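Local coordinates for hypothetical protein yiiX (PDB 2IF6), which is of unconfirmed function but belongs to the permuted papain-like amidases of the YaeF/YiiX (C92) family and is probably a hydrolase, at residues E48-G51 with P52-T56; F137-N141 with P142-A146. One frame throughout, in Å; residues are numbered along the deposited sequence. Where two conformers were deposited one is given.

Interaction 1. Residues E48-G51 with P52-T56; sequences EAVG and PVKYT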
loop_
_atom_site.group_PDB
_atom_site.type_symbol
_atom_site.label_atom_id
_atom_site.label_comp_id
_atom_site.label_asym_id
_atom_site.label_seq_id
_atom_site.Cartn_x
_atom_site.Cartn_y
_atom_site.Cartn_z
ATOM N N GLU A 48 -5.272 6.373 1.666
ATOM C CA GLU A 48 -3.850 6.012 1.812
ATOM C C GLU A 48 -3.296 6.409 3.171
ATOM O O GLU A 48 -3.765 7.378 3.759
ATOM C CB GLU A 48 -3.025 6.706 0.727
ATOM C CG GLU A 48 -3.264 8.244 0.719
ATOM C CD GLU A 48 -2.292 8.993 -0.162
ATOM O OE1 GLU A 48 -1.277 8.407 -0.597
ATOM O OE2 GLU A 48 -2.515 10.198 -0.396
ATOM N N ALA A 49 -2.317 5.654 3.656
ATOM C CA ALA A 49 -1.635 5.970 4.921
ATOM C C ALA A 49 -0.396 6.753 4.552
ATOM O O ALA A 49 0.583 6.177 4.098
ATOM C CB ALA A 49 -1.277 4.705 5.661
ATOM N N VAL A 50 -0.462 8.071 4.693
ATOM C CA VAL A 50 0.715 8.938 4.492
ATOM C C VAL A 50 0.989 9.887 5.670
ATOM O O VAL A 50 1.692 10.865 5.518
ATOM C CB VAL A 50 0.607 9.767 3.208
ATOM C CG1 VAL A 50 0.698 8.866 1.984
ATOM C CG2 VAL A 50 -0.686 10.619 3.190
ATOM N N GLY A 51 0.426 9.608 6.831
ATOM C CA GLY A 51 0.597 10.496 7.989
ATOM C C GLY A 51 -0.148 11.796 7.755
ATOM O O GLY A 51 0.458 12.806 7.366
ATOM N N PRO A 52 -1.475 11.774 7.949
ATOM C CA PRO A 52 -2.196 10.646 8.502
ATOM C C PRO A 52 -2.838 9.745 7.413
ATOM O O PRO A 52 -2.640 9.977 6.225
ATOM C CB PRO A 52 -3.318 11.338 9.252
ATOM C CG PRO A 52 -3.689 12.477 8.306
ATOM C CD PRO A 52 -2.398 12.887 7.612
ATOM N N VAL A 53 -3.608 8.750 7.839
ATOM C CA VAL A 53 -4.471 8.018 6.902
ATOM C C VAL A 53 -5.562 8.998 6.478
ATOM O O VAL A 53 -6.165 9.703 7.312
ATOM C CB VAL A 53 -5.087 6.752 7.530
ATOM C CG1 VAL A 53 -6.076 6.087 6.536
ATOM C CG2 VAL A 53 -3.962 5.738 8.036
ATOM N N LYS A 54 -5.817 9.058 5.179
ATOM C CA LYS A 54 -6.635 10.129 4.600
ATOM C C LYS A 54 -7.115 9.748 3.201
ATOM O O LYS A 54 -6.608 8.790 2.584
ATOM C CB LYS A 54 -5.799 11.412 4.472
ATOM C CG LYS A 54 -4.743 11.306 3.339
ATOM C CD LYS A 54 -3.762 12.469 3.307
ATOM C CE LYS A 54 -4.319 13.619 2.485
ATOM N NZ LYS A 54 -3.444 14.845 2.597
ATOM N N TYR A 55 -8.066 10.520 2.704
ATOM C CA TYR A 55 -8.489 10.471 1.296
ATOM C C TYR A 55 -7.831 11.572 0.469
ATOM O O TYR A 55 -7.789 12.739 0.883
ATOM C CB TYR A 55 -9.985 10.706 1.177
ATOM C CG TYR A 55 -10.876 9.820 2.000
ATOM C CD1 TYR A 55 -11.025 8.461 1.700
ATOM C CD2 TYR A 55 -11.627 10.357 3.047
ATOM C CE1 TYR A 55 -11.894 7.664 2.427
ATOM C CE2 TYR A 55 -12.473 9.583 3.790
ATOM C CZ TYR A 55 -12.613 8.240 3.479
ATOM O OH TYR A 55 -13.459 7.499 4.248
ATOM N N THR A 56 -7.363 11.207 -0.714
ATOM C CA THR A 56 -6.737 12.128 -1.637
ATOM C C THR A 56 -7.406 12.019 -3.003
ATOM O O THR A 56 -7.595 10.911 -3.485
ATOM C CB THR A 56 -5.249 11.726 -1.831
ATOM O OG1 THR A 56 -4.595 11.773 -0.562
ATOM C CG2 THR A 56 -4.552 12.648 -2.786
#
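Thr56 reaches across from the second strand of a tight beta hairpin and gives its hydroxyl to the carboxylate of Glu48, with OG1 to OE2 at 2.6 Å. The donor comes in on the anti side of OE2, 17° out of the carboxylate plane. Glu48 sets CG between its own backbone N and carbonyl carbon (chi1 54°) and then runs out extended, which carries the carboxylate past Lys54 to the threonine two residues further on. Beside it, Val50 CG2 lies 3.6 Å from Lys54 CD, and the two side chains meet at a slant.

The backbone pairing brings the two strands into register for this. Glu48 and Lys54 form an antiparallel hydrogen-bonded pair: Glu48 N donates to Lys54 O at 2.9 Å, and Lys54 N returns a bond to Glu48 O at 3.0 Å. Ala49 and Val53 are the next, non-hydrogen-bonded pair. Their side chains share the face of the sheet that Glu48 and Lys54 do not use, with Ala49 CB 3.7 Å from Val53 CG2, and both rest on Gln110. Where the chain reverses, Gly51 takes a positive phi (69°), a cis peptide leads into Pro52, and Val50 N donates to Pro52 O at 3.3 Å.

Further out, Glu48 OE1 is hydrogen-bonded to His33 NE2 and, weakly, to Trp61 NE1. Both carboxylate oxygens are therefore engaged, which should limit rotation of the buried group about its last bond. Cys112, His33 and Glu48 have the arrangement of a Cys-His-Glu triad, consistent with the papain-like family though unconfirmed here. On that reading Thr56 is a second-shell residue, steadying through OE2 the carboxylate whose OE1 would orient the histidine.

Interaction 2. Residues F137-N141 with P142-A146; sequences FDLSN and PLVQA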
loop_
_atom_site.group_PDB
_atom_site.type_symbol
_atom_site.label_atom_id
_atom_site.label_comp_id
_atom_site.label_asym_id
_atom_site.label_seq_id
_atom_site.Cartn_x
_atom_site.Cartn_y
_atom_site.Cartn_z
ATOM N N PHE A 137 13.099 -10.011 4.189
ATOM C CA PHE A 137 13.277 -9.169 3.013
ATOM C C PHE A 137 14.736 -9.203 2.636
ATOM O O PHE A 137 15.529 -9.877 3.323
ATOM C CB PHE A 137 12.698 -7.771 3.259
ATOM C CG PHE A 137 11.195 -7.780 3.334
ATOM C CD1 PHE A 137 10.431 -7.686 2.183
ATOM C CD2 PHE A 137 10.545 -7.966 4.549
ATOM C CE1 PHE A 137 9.025 -7.724 2.247
ATOM C CE2 PHE A 137 9.144 -8.007 4.621
ATOM C CZ PHE A 137 8.388 -7.885 3.481
ATOM N N ASP A 138 15.082 -8.531 1.543
ATOM C CA ASP A 138 16.455 -8.490 1.066
ATOM C C ASP A 138 17.123 -7.241 1.625
ATOM O O ASP A 138 16.885 -6.132 1.154
ATOM C CB ASP A 138 16.494 -8.497 -0.454
ATOM C CG ASP A 138 17.918 -8.610 -1.016
ATOM O OD1 ASP A 138 18.916 -8.569 -0.237
ATOM O OD2 ASP A 138 18.034 -8.739 -2.251
ATOM N N LEU A 139 17.957 -7.441 2.635
ATOM C CA LEU A 139 18.555 -6.339 3.393
ATOM C C LEU A 139 20.050 -6.259 3.115
ATOM O O LEU A 139 20.781 -5.493 3.756
ATOM C CB LEU A 139 18.272 -6.503 4.896
ATOM C CG LEU A 139 16.810 -6.670 5.335
ATOM C CD1 LEU A 139 16.719 -6.704 6.839
ATOM C CD2 LEU A 139 15.862 -5.581 4.789
ATOM N N SER A 140 20.478 -7.015 2.108
ATOM C CA SER A 140 21.866 -7.105 1.744
ATOM C C SER A 140 22.411 -5.827 1.097
ATOM O O SER A 140 23.547 -5.477 1.347
ATOM C CB SER A 140 22.114 -8.334 0.878
ATOM O OG SER A 140 21.585 -8.150 -0.408
ATOM N N ASN A 141 21.611 -5.092 0.331
ATOM C CA ASN A 141 22.138 -3.883 -0.330
ATOM C C ASN A 141 22.557 -2.810 0.684
ATOM O O ASN A 141 21.820 -2.536 1.613
ATOM C CB ASN A 141 21.117 -3.310 -1.318
ATOM C CG ASN A 141 21.740 -2.349 -2.329
ATOM O OD1 ASN A 141 21.989 -1.172 -2.030
ATOM N ND2 ASN A 141 21.954 -2.835 -3.548
ATOM N N PRO A 142 23.753 -2.202 0.504
ATOM C CA PRO A 142 24.265 -1.190 1.439
ATOM C C PRO A 142 23.382 0.052 1.523
ATOM O O PRO A 142 23.346 0.703 2.576
ATOM C CB PRO A 142 25.630 -0.815 0.850
ATOM C CG PRO A 142 26.016 -1.969 -0.016
ATOM C CD PRO A 142 24.705 -2.448 -0.598
ATOM N N LEU A 143 22.669 0.369 0.436
ATOM C CA LEU A 143 21.685 1.452 0.463
ATOM C C LEU A 143 20.587 1.097 1.460
ATOM O O LEU A 143 20.177 1.926 2.252
ATOM C CB LEU A 143 21.102 1.723 -0.925
ATOM C CG LEU A 143 20.381 3.059 -1.163
ATOM C CD1 LEU A 143 20.666 3.586 -2.547
ATOM C CD2 LEU A 143 18.860 2.964 -0.976
ATOM N N VAL A 144 20.151 -0.158 1.443
ATOM C CA VAL A 144 19.128 -0.614 2.347
ATOM C C VAL A 144 19.657 -0.595 3.804
ATOM O O VAL A 144 18.963 -0.089 4.714
ATOM C CB VAL A 144 18.622 -2.002 1.923
ATOM C CG1 VAL A 144 17.746 -2.636 2.997
ATOM C CG2 VAL A 144 17.846 -1.882 0.587
ATOM N N GLN A 145 20.858 -1.147 4.014
ATOM C CA GLN A 145 21.446 -1.143 5.362
ATOM C C GLN A 145 21.608 0.283 5.906
ATOM O O GLN A 145 21.316 0.510 7.091
ATOM C CB GLN A 145 22.756 -1.944 5.435
ATOM C CG GLN A 145 22.589 -3.470 5.417
ATOM C CD GLN A 145 22.077 -4.058 6.738
ATOM O OE1 GLN A 145 22.333 -3.532 7.835
ATOM N NE2 GLN A 145 21.346 -5.160 6.631
ATOM N N ALA A 146 22.012 1.239 5.063
ATOM C CA ALA A 146 22.142 2.639 5.506
ATOM C C ALA A 146 20.808 3.241 5.975
ATOM O O ALA A 146 20.731 3.881 7.026
ATOM C CB ALA A 146 22.784 3.508 4.430
#
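Asn141 caps the helix that starts at Pro142: its OD1 accepts from Leu143 N at 3.0 Å, the donor lying 19° off the amide carbonyl plane. CG stands anti to the backbone N (chi1 -162°), which swings the amide alongside Leu143, both side chains pointing the same way, and across the Pro142 ring, with CG 3.4 Å from Pro142 CD. The backbone carbonyl of Asn141 accepts from Gln145 N at 2.9 Å, the first turn of the helix.

This is a classic N-cap, and the loop before it is tied to the same turn. Val144 CG1 meets Leu139 from the helix side, 3.9 Å from CD2, the two side chains crossing near a right angle; Val144 also packs on Leu25 of helix 20-27.

In one of its two modelled conformers Gln145, bent at chi2 (-75°), folds back over the loop to bring NE2 2.9 Å from Leu139 O. There the acceptor lies close to the plane of the glutamine amide, but the N-H arrives from above the carbonyl plane. One residue earlier, Asp138 OD1 takes Ser140 N in an Asx turn and also Ser140 OG at 2.7 Å, while Asp138 OD2 is hydrogen-bonded to His28 NE2.

Interaction 1 and interaction 2 lie in series along the chain and do not touch: their centres are about 27 Å apart and their nearest atoms about 16 Å. The centre of interaction 1 is about 11 Å from the centre of the chain; its hairpin, 48-56, lies at the edge of the six-stranded antiparallel sheet and holds the glutamate of the possible Cys-His-Glu triad. The cap at 137-146 is a surface contact whose centre is about 21 Å from that of the chain, where the loop leading into helix 142-152 is joined to helix 20-27. Nothing in its geometry ties interaction 2 to the putative triad.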